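Local atomic coordinates of Tol-Pal system protein TolB (Acinetobacter baumannii, PDB entry 7MX5), a protein that probably acts as the periplasmic member of the Tol-Pal system, which helps the outer membrane invaginate during cell division and keeps it intact. Residues 349-355 against 393-399; 14-19 against 41-46; 339-343 against 375-379. The contacts are given in a common frame with arbitrary orientation. Residue numbers count along the deposited sequence, not the author numbering.

Interaction 1: 349-355 against 393-399; sequences ESPSFSP and REPAWAP
Residues 349-355 and 393-399 run side by side, their end-to-end directions 23° apart, with S352 CA 5.5 Å from A396 CA and P355 CA 5.3 Å from P399 CA. Both are extended, except that P355 bends to phi/psi -52/-33 and E394 takes a positive phi, 54/67. Their backbones do not form a ladder together: S352 pairs with V361, and R393 and A396 pair with V139 and A137, each within its own sheet. These are innermost strands of neighbouring blades in the six-bladed TolB beta-propeller, 391-397 being the C-terminal strand that completes the blade of 135-141. Side chains bridge them. E349 (chi1 and chi2 t) forms a salt bridge, its OE1 2.6 Å from R393 NH2, while its OE2 accepts a very short bond (2.4 Å) from E394 N. The E394 carboxylate turns instead to S174. S352, chi1 t, accepts W397 N at OG (3.0 Å). Over one face of the W397 indole lie two CH-pi contacts: S354 CB is 3.4 Å from the six-membered centroid, 3° off the normal, and P355 CD is 3.7 Å from the five-membered one. P351 and F353 point away, onto strand 315-320 of the preceding blade.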
loop_
_atom_site.group_PDB
_atom_site.type_symbol
_atom_site.label_atom_id
_atom_site.label_comp_id
_atom_site.label_asym_id
_atom_site.label_seq_id
_atom_site.Cartn_x
_atom_site.Cartn_y
_atom_site.Cartn_z
ATOM N N GLU A 349 -7.071 7.636 10.868
ATOM C CA GLU A 349 -7.359 7.249 9.496
ATOM C C GLU A 349 -6.829 5.845 9.245
ATOM O O GLU A 349 -5.832 5.426 9.837
ATOM C CB GLU A 349 -6.742 8.247 8.507
ATOM C CG GLU A 349 -7.230 8.123 7.076
ATOM C CD GLU A 349 -7.193 9.451 6.343
ATOM O OE1 GLU A 349 -8.062 10.307 6.616
ATOM O OE2 GLU A 349 -6.288 9.646 5.507
ATOM N N SER A 350 -7.501 5.129 8.352
ATOM C CA SER A 350 -7.184 3.724 8.128
ATOM C C SER A 350 -5.818 3.571 7.466
ATOM O O SER A 350 -5.512 4.295 6.510
ATOM C CB SER A 350 -8.258 3.075 7.258
ATOM O OG SER A 350 -8.376 1.692 7.542
ATOM N N PRO A 351 -4.978 2.661 7.937
ATOM C CA PRO A 351 -3.758 2.306 7.208
ATOM C C PRO A 351 -4.095 1.326 6.089
ATOM O O PRO A 351 -5.251 0.965 5.873
ATOM C CB PRO A 351 -2.866 1.662 8.278
ATOM C CG PRO A 351 -3.696 1.597 9.547
ATOM C CD PRO A 351 -5.113 1.903 9.190
ATOM N N SER A 352 -3.061 0.893 5.372
ATOM C CA SER A 352 -3.253 -0.027 4.259
ATOM C C SER A 352 -2.038 -0.932 4.133
ATOM O O SER A 352 -0.906 -0.447 4.039
ATOM C CB SER A 352 -3.493 0.732 2.949
ATOM O OG SER A 352 -4.161 -0.082 2.002
ATOM N N PHE A 353 -2.281 -2.239 4.127
ATOM C CA PHE A 353 -1.217 -3.223 4.006
ATOM C C PHE A 353 -0.731 -3.324 2.565
ATOM O O PHE A 353 -1.505 -3.192 1.613
ATOM C CB PHE A 353 -1.702 -4.595 4.472
ATOM C CG PHE A 353 -1.346 -4.920 5.895
ATOM C CD1 PHE A 353 -0.022 -5.035 6.284
ATOM C CD2 PHE A 353 -2.338 -5.125 6.839
ATOM C CE1 PHE A 353 0.306 -5.341 7.593
ATOM C CE2 PHE A 353 -2.017 -5.432 8.148
ATOM C CZ PHE A 353 -0.694 -5.540 8.526
ATOM N N SER A 354 0.567 -3.564 2.414
ATOM C CA SER A 354 1.096 -3.902 1.105
ATOM C C SER A 354 0.761 -5.357 0.776
ATOM O O SER A 354 0.552 -6.169 1.681
ATOM C CB SER A 354 2.606 -3.689 1.065
ATOM O OG SER A 354 3.278 -4.618 1.897
ATOM N N PRO A 355 0.685 -5.706 -0.512
ATOM C CA PRO A 355 0.311 -7.083 -0.882
ATOM C C PRO A 355 1.139 -8.168 -0.209
ATOM O O PRO A 355 0.601 -9.245 0.078
ATOM C CB PRO A 355 0.501 -7.097 -2.404
ATOM C CG PRO A 355 0.316 -5.684 -2.827
ATOM C CD PRO A 355 0.709 -4.800 -1.676
ATOM N N ARG A 393 -4.134 12.086 2.033
ATOM C CA ARG A 393 -5.027 11.383 2.942
ATOM C C ARG A 393 -5.543 10.104 2.300
ATOM O O ARG A 393 -5.592 9.969 1.074
ATOM C CB ARG A 393 -6.217 12.262 3.358
ATOM C CG ARG A 393 -5.839 13.668 3.790
ATOM C CD ARG A 393 -5.453 13.695 5.255
ATOM N NE ARG A 393 -6.385 12.928 6.071
ATOM C CZ ARG A 393 -7.277 13.465 6.891
ATOM N NH1 ARG A 393 -7.381 14.777 7.034
ATOM N NH2 ARG A 393 -8.085 12.668 7.583
ATOM N N GLU A 394 -5.928 9.162 3.164
ATOM C CA GLU A 394 -6.640 7.935 2.821
ATOM C C GLU A 394 -5.932 7.128 1.740
ATOM O O GLU A 394 -6.464 6.982 0.631
ATOM C CB GLU A 394 -8.066 8.272 2.382
ATOM C CG GLU A 394 -9.070 8.299 3.523
ATOM C CD GLU A 394 -10.346 9.037 3.166
ATOM O OE1 GLU A 394 -10.295 9.937 2.300
ATOM O OE2 GLU A 394 -11.403 8.716 3.751
ATOM N N PRO A 395 -4.752 6.580 2.015
ATOM C CA PRO A 395 -4.082 5.737 1.021
ATOM C C PRO A 395 -4.701 4.349 0.957
ATOM O O PRO A 395 -5.326 3.866 1.902
ATOM C CB PRO A 395 -2.640 5.674 1.531
ATOM C CG PRO A 395 -2.777 5.800 3.007
ATOM C CD PRO A 395 -3.952 6.718 3.246
ATOM N N ALA A 396 -4.513 3.707 -0.195
ATOM C CA ALA A 396 -5.018 2.353 -0.408
ATOM C C ALA A 396 -4.061 1.630 -1.346
ATOM O O ALA A 396 -4.032 1.919 -2.546
ATOM C CB ALA A 396 -6.435 2.373 -0.975
ATOM N N TRP A 397 -3.282 0.702 -0.797
ATOM C CA TRP A 397 -2.344 -0.071 -1.600
ATOM C C TRP A 397 -3.099 -1.060 -2.479
ATOM O O TRP A 397 -3.929 -1.832 -1.990
ATOM C CB TRP A 397 -1.361 -0.810 -0.693
ATOM C CG TRP A 397 0.007 -0.993 -1.281
ATOM C CD1 TRP A 397 0.310 -1.470 -2.524
ATOM C CD2 TRP A 397 1.259 -0.713 -0.642
ATOM N NE1 TRP A 397 1.673 -1.499 -2.699
ATOM C CE2 TRP A 397 2.278 -1.039 -1.559
ATOM C CE3 TRP A 397 1.617 -0.215 0.614
ATOM C CZ2 TRP A 397 3.630 -0.884 -1.259
ATOM C CZ3 TRP A 397 2.960 -0.061 0.911
ATOM C CH2 TRP A 397 3.950 -0.395 -0.023
ATOM N N ALA A 398 -2.812 -1.035 -3.778
ATOM C CA ALA A 398 -3.482 -1.938 -4.701
ATOM C C ALA A 398 -3.089 -3.384 -4.402
ATOM O O ALA A 398 -1.910 -3.674 -4.178
ATOM C CB ALA A 398 -3.136 -1.590 -6.147
ATOM N N PRO A 399 -4.043 -4.305 -4.395
ATOM C CA PRO A 399 -3.748 -5.701 -4.061
ATOM C C PRO A 399 -3.073 -6.416 -5.227
ATOM O O PRO A 399 -2.863 -5.858 -6.303
ATOM C CB PRO A 399 -5.133 -6.282 -3.773
ATOM C CG PRO A 399 -6.036 -5.494 -4.659
ATOM C CD PRO A 399 -5.478 -4.094 -4.653
#

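Interaction 2: 14-19 against 41-46; sequences APKIAI and RFTSSS
The shortest polar link is the backbone bond I17 N to T43 O, 2.8 Å. I17 O is approached twice, by the hydroxyl S44 OG at 2.9 Å (chi1 t, S44 donating) and, weakly, by S45 N at 3.3 Å. T43 N gives to P15 O at 3.2 Å and I19 N to S45 O at 3.1 Å. Bonds that run from I17 and I19 to T43 and S45, and back from T43 and S45 to P15 and I17, define a parallel ladder; its bridges are K16-T43, I17-S44 and A18-S45, with CA-CA distances of 4.9, 4.6 and 5.4 Å. Strand axes approach to 4.6 Å and cross at -26°. CA-H...O contacts, such as K16 CA to T43 O at 3.4 Å, supplement the ladder. Strands 16-19 and 43-45, with helix 29-37 between them in sequence, form a beta-alpha-beta unit in the TolB amino-terminal domain; 43-45 is an edge of its mixed sheet, and A18 pairs onward with Y70 and V72. K16, T43, A18 and S45 share one face. On the other, I17 (m, t) meets F42 at CD1 to CB, 3.6 Å, and reaches L36 and L125 of the helices 29-37 and 110-126. P15 CG lies 3.9 Å from F42 CE1, A14 CB 3.2 Å from R41 O. I19 CG2 stands 3.8 Å from S46 CB, whereas S46 OG bonds to E33 of helix 29-37.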
loop_
_atom_site.group_PDB
_atom_site.type_symbol
_atom_site.label_atom_id
_atom_site.label_comp_id
_atom_site.label_asym_id
_atom_site.label_seq_id
_atom_site.Cartn_x
_atom_site.Cartn_y
_atom_site.Cartn_z
ATOM N N ALA A 14 21.494 -4.457 7.808
ATOM C CA ALA A 14 20.899 -5.352 6.830
ATOM C C ALA A 14 21.996 -5.802 5.882
ATOM O O ALA A 14 23.013 -5.113 5.736
ATOM C CB ALA A 14 19.765 -4.662 6.061
ATOM N N PRO A 15 21.837 -6.960 5.241
ATOM C CA PRO A 15 22.819 -7.371 4.231
ATOM C C PRO A 15 22.906 -6.347 3.110
ATOM O O PRO A 15 21.927 -5.681 2.767
ATOM C CB PRO A 15 22.284 -8.715 3.722
ATOM C CG PRO A 15 21.272 -9.160 4.707
ATOM C CD PRO A 15 20.809 -7.983 5.497
ATOM N N LYS A 16 24.102 -6.217 2.548
ATOM C CA LYS A 16 24.362 -5.267 1.478
ATOM C C LYS A 16 24.337 -5.973 0.129
ATOM O O LYS A 16 24.742 -7.131 0.005
ATOM C CB LYS A 16 25.709 -4.571 1.686
ATOM C CG LYS A 16 25.989 -4.202 3.136
ATOM C CD LYS A 16 27.396 -3.657 3.313
ATOM C CE LYS A 16 27.524 -2.858 4.603
ATOM N NZ LYS A 16 26.402 -3.127 5.546
ATOM N N ILE A 17 23.846 -5.267 -0.884
ATOM C CA ILE A 17 23.720 -5.805 -2.233
ATOM C C ILE A 17 24.482 -4.885 -3.174
ATOM O O ILE A 17 24.045 -3.759 -3.443
ATOM C CB ILE A 17 22.255 -5.938 -2.668
ATOM C CG1 ILE A 17 21.457 -6.730 -1.633
ATOM C CG2 ILE A 17 22.165 -6.602 -4.033
ATOM C CD1 ILE A 17 19.965 -6.671 -1.851
ATOM N N ALA A 18 25.619 -5.359 -3.675
ATOM C CA ALA A 18 26.360 -4.619 -4.686
ATOM C C ALA A 18 25.658 -4.757 -6.029
ATOM O O ALA A 18 25.252 -5.856 -6.419
ATOM C CB ALA A 18 27.798 -5.127 -4.781
ATOM N N ILE A 19 25.501 -3.640 -6.732
ATOM C CA ILE A 19 24.886 -3.627 -8.053
ATOM C C ILE A 19 25.864 -2.955 -9.009
ATOM O O ILE A 19 26.059 -1.735 -8.954
ATOM C CB ILE A 19 23.516 -2.926 -8.055
ATOM C CG1 ILE A 19 23.009 -2.724 -9.484
ATOM C CG2 ILE A 19 23.554 -1.612 -7.270
ATOM C CD1 ILE A 19 21.725 -1.934 -9.555
ATOM N N ARG A 41 14.697 -4.268 4.112
ATOM C CA ARG A 41 15.446 -5.449 4.511
ATOM C C ARG A 41 16.874 -5.474 3.989
ATOM O O ARG A 41 17.639 -6.354 4.400
ATOM C CB ARG A 41 14.731 -6.724 4.036
ATOM C CG ARG A 41 13.730 -7.289 5.024
ATOM C CD ARG A 41 13.521 -8.775 4.787
ATOM N NE ARG A 41 14.771 -9.453 4.467
ATOM C CZ ARG A 41 15.033 -10.720 4.755
ATOM N NH1 ARG A 41 14.149 -11.485 5.373
ATOM N NH2 ARG A 41 16.212 -11.233 4.415
ATOM N N PHE A 42 17.255 -4.559 3.100
ATOM C CA PHE A 42 18.587 -4.569 2.515
ATOM C C PHE A 42 19.041 -3.142 2.253
ATOM O O PHE A 42 18.249 -2.196 2.282
ATOM C CB PHE A 42 18.628 -5.367 1.206
ATOM C CG PHE A 42 18.157 -6.784 1.337
ATOM C CD1 PHE A 42 19.015 -7.775 1.781
ATOM C CD2 PHE A 42 16.857 -7.127 1.003
ATOM C CE1 PHE A 42 18.584 -9.081 1.899
ATOM C CE2 PHE A 42 16.421 -8.430 1.118
ATOM C CZ PHE A 42 17.285 -9.409 1.566
ATOM N N THR A 43 20.339 -3.002 2.001
ATOM C CA THR A 43 20.928 -1.789 1.458
ATOM C C THR A 43 21.687 -2.147 0.188
ATOM O O THR A 43 22.090 -3.296 -0.014
ATOM C CB THR A 43 21.871 -1.109 2.462
ATOM O OG1 THR A 43 23.077 -1.872 2.582
ATOM C CG2 THR A 43 21.210 -0.988 3.828
ATOM N N SER A 44 21.877 -1.152 -0.677
ATOM C CA SER A 44 22.515 -1.384 -1.964
ATOM C C SER A 44 23.383 -0.192 -2.336
ATOM O O SER A 44 23.130 0.938 -1.911
ATOM C CB SER A 44 21.478 -1.644 -3.064
ATOM O OG SER A 44 22.104 -1.825 -4.321
ATOM N N SER A 45 24.411 -0.458 -3.140
ATOM C CA SER A 45 25.331 0.580 -3.577
ATOM C C SER A 45 25.939 0.183 -4.914
ATOM O O SER A 45 26.011 -0.999 -5.261
ATOM C CB SER A 45 26.434 0.830 -2.542
ATOM O OG SER A 45 26.861 2.180 -2.572
ATOM N N SER A 46 26.385 1.194 -5.663
ATOM C CA SER A 46 26.963 0.971 -6.980
ATOM C C SER A 46 28.211 1.798 -7.255
ATOM O O SER A 46 28.814 1.626 -8.319
ATOM C CB SER A 46 25.924 1.262 -8.075
ATOM O OG SER A 46 25.604 2.641 -8.118
#

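Interaction 3: 339-343 against 375-379; sequences VNILT and MSTDG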
loop_
_atom_site.group_PDB
_atom_site.type_symbol
_atom_site.label_atom_id
_atom_site.label_comp_id
_atom_site.label_asym_id
_atom_site.label_seq_id
_atom_site.Cartn_x
_atom_site.Cartn_y
_atom_site.Cartn_z
ATOM N N VAL A 339 -0.480 -7.354 20.054
ATOM C CA VAL A 339 -0.588 -6.033 19.447
ATOM C C VAL A 339 0.803 -5.416 19.393
ATOM O O VAL A 339 1.481 -5.300 20.422
ATOM C CB VAL A 339 -1.562 -5.134 20.225
ATOM C CG1 VAL A 339 -1.346 -3.672 19.861
ATOM C CG2 VAL A 339 -2.998 -5.548 19.951
ATOM N N ASN A 340 1.228 -5.019 18.197
ATOM C CA ASN A 340 2.533 -4.404 17.972
ATOM C C ASN A 340 2.317 -2.950 17.574
ATOM O O ASN A 340 1.774 -2.669 16.501
ATOM C CB ASN A 340 3.308 -5.155 16.891
ATOM C CG ASN A 340 4.560 -4.417 16.445
ATOM O OD1 ASN A 340 5.113 -3.600 17.181
ATOM N ND2 ASN A 340 5.015 -4.709 15.232
ATOM N N ILE A 341 2.751 -2.030 18.430
ATOM C CA ILE A 341 2.689 -0.607 18.116
ATOM C C ILE A 341 3.830 -0.276 17.163
ATOM O O ILE A 341 5.001 -0.520 17.470
ATOM C CB ILE A 341 2.761 0.249 19.388
ATOM C CG1 ILE A 341 1.521 0.013 20.256
ATOM C CG2 ILE A 341 2.905 1.722 19.026
ATOM C CD1 ILE A 341 1.190 1.159 21.191
ATOM N N LEU A 342 3.489 0.280 16.002
ATOM C CA LEU A 342 4.469 0.552 14.958
ATOM C C LEU A 342 5.050 1.959 15.058
ATOM O O LEU A 342 6.273 2.130 15.035
ATOM C CB LEU A 342 3.833 0.346 13.580
ATOM C CG LEU A 342 4.696 -0.280 12.486
ATOM C CD1 LEU A 342 5.534 -1.416 13.048
ATOM C CD2 LEU A 342 3.820 -0.769 11.346
ATOM N N THR A 343 4.190 2.970 15.175
ATOM C CA THR A 343 4.619 4.360 15.107
ATOM C C THR A 343 3.496 5.281 15.567
ATOM O O THR A 343 2.317 4.914 15.474
ATOM C CB THR A 343 5.033 4.714 13.676
ATOM O OG1 THR A 343 5.400 6.098 13.597
ATOM C CG2 THR A 343 3.885 4.443 12.712
ATOM N N MET A 375 5.862 2.124 6.268
ATOM C CA MET A 375 6.678 1.519 7.308
ATOM C C MET A 375 6.682 0.008 7.155
ATOM O O MET A 375 5.668 -0.592 6.788
ATOM C CB MET A 375 6.168 1.890 8.704
ATOM C CG MET A 375 6.937 3.023 9.348
ATOM S SD MET A 375 6.802 3.072 11.141
ATOM C CE MET A 375 7.945 1.781 11.605
ATOM N N SER A 376 7.832 -0.600 7.429
ATOM C CA SER A 376 7.891 -2.048 7.538
ATOM C C SER A 376 7.138 -2.499 8.783
ATOM O O SER A 376 7.121 -1.813 9.809
ATOM C CB SER A 376 9.343 -2.524 7.588
ATOM O OG SER A 376 10.010 -2.008 8.726
ATOM N N THR A 377 6.500 -3.667 8.685
ATOM C CA THR A 377 5.644 -4.132 9.771
ATOM C C THR A 377 6.428 -4.495 11.026
ATOM O O THR A 377 5.827 -4.622 12.098
ATOM C CB THR A 377 4.813 -5.329 9.312
ATOM O OG1 THR A 377 5.682 -6.397 8.916
ATOM C CG2 THR A 377 3.925 -4.937 8.143
ATOM N N ASP A 378 7.746 -4.661 10.926
ATOM C CA ASP A 378 8.558 -4.946 12.101
ATOM C C ASP A 378 9.054 -3.686 12.802
ATOM O O ASP A 378 9.538 -3.777 13.935
ATOM C CB ASP A 378 9.745 -5.846 11.727
ATOM C CG ASP A 378 10.637 -5.238 10.660
ATOM O OD1 ASP A 378 10.345 -4.119 10.187
ATOM O OD2 ASP A 378 11.637 -5.891 10.290
ATOM N N GLY A 379 8.950 -2.526 12.163
ATOM C CA GLY A 379 9.186 -1.263 12.828
ATOM C C GLY A 379 10.567 -0.658 12.688
ATOM O O GLY A 379 10.933 0.181 13.519
#
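A classic beta bulge lies at this contact: L342 and T343 both face V329, and L342, at phi/psi -92/-50, departs from extended geometry. Strand 339-344 is the outermost of its propeller blade, and 375-379 carries the end of strand 369-376 of the following blade into a type I beta turn from S376 to G379, so the contact lies between blades. The CA-CB bond of L342 points sideways, yet its end reaches the turn: L342 CD1 is 3.4 Å from T377 O, 3.6 Å from S376 O and 3.7 Å from G379 CA. Glycine at G379 suits the positive phi (phi/psi 96/21), where a CB would be jammed against D378 O; L342 would not exclude one, since an ideal CB would stand 3.6 Å from L342 CD1, a normal packing distance. Within the turn, G379 N bonds to S376 O at 3.1 Å, and S376 OG donates to D378 OD1 at 2.6 Å; the other D378 carboxylate oxygen, OD2, forms a salt bridge with R380. M375 fills the space beside the bulge. Its CE lies 3.9 Å from L342 CG and 3.8 Å from L342 O, and its sulphur, M375 SD, is 3.5 Å from T343 CB.

From the N terminus, interaction 2 comes first: it closes a 21-residue loop holding helix 29-37 inside the amino-terminal domain, and is complete long before the other two begin. Interaction 3 opens at 339-343 and interaction 1 at 349-355; interaction 3 then closes at 375-379 and interaction 1 at 393-399, so they cross rather than nest. Both use the sheet of strands 352-353 and 369-376, joining that blade to the preceding one at 339-343 and to the blade closed by the C-terminal strand at 393-399. They touch, F353 CE1 lying 3.7 Å from T377 CG2. Interaction 2 stays apart, its centre about 23 Å from that of interaction 3 and 27 Å from that of interaction 1.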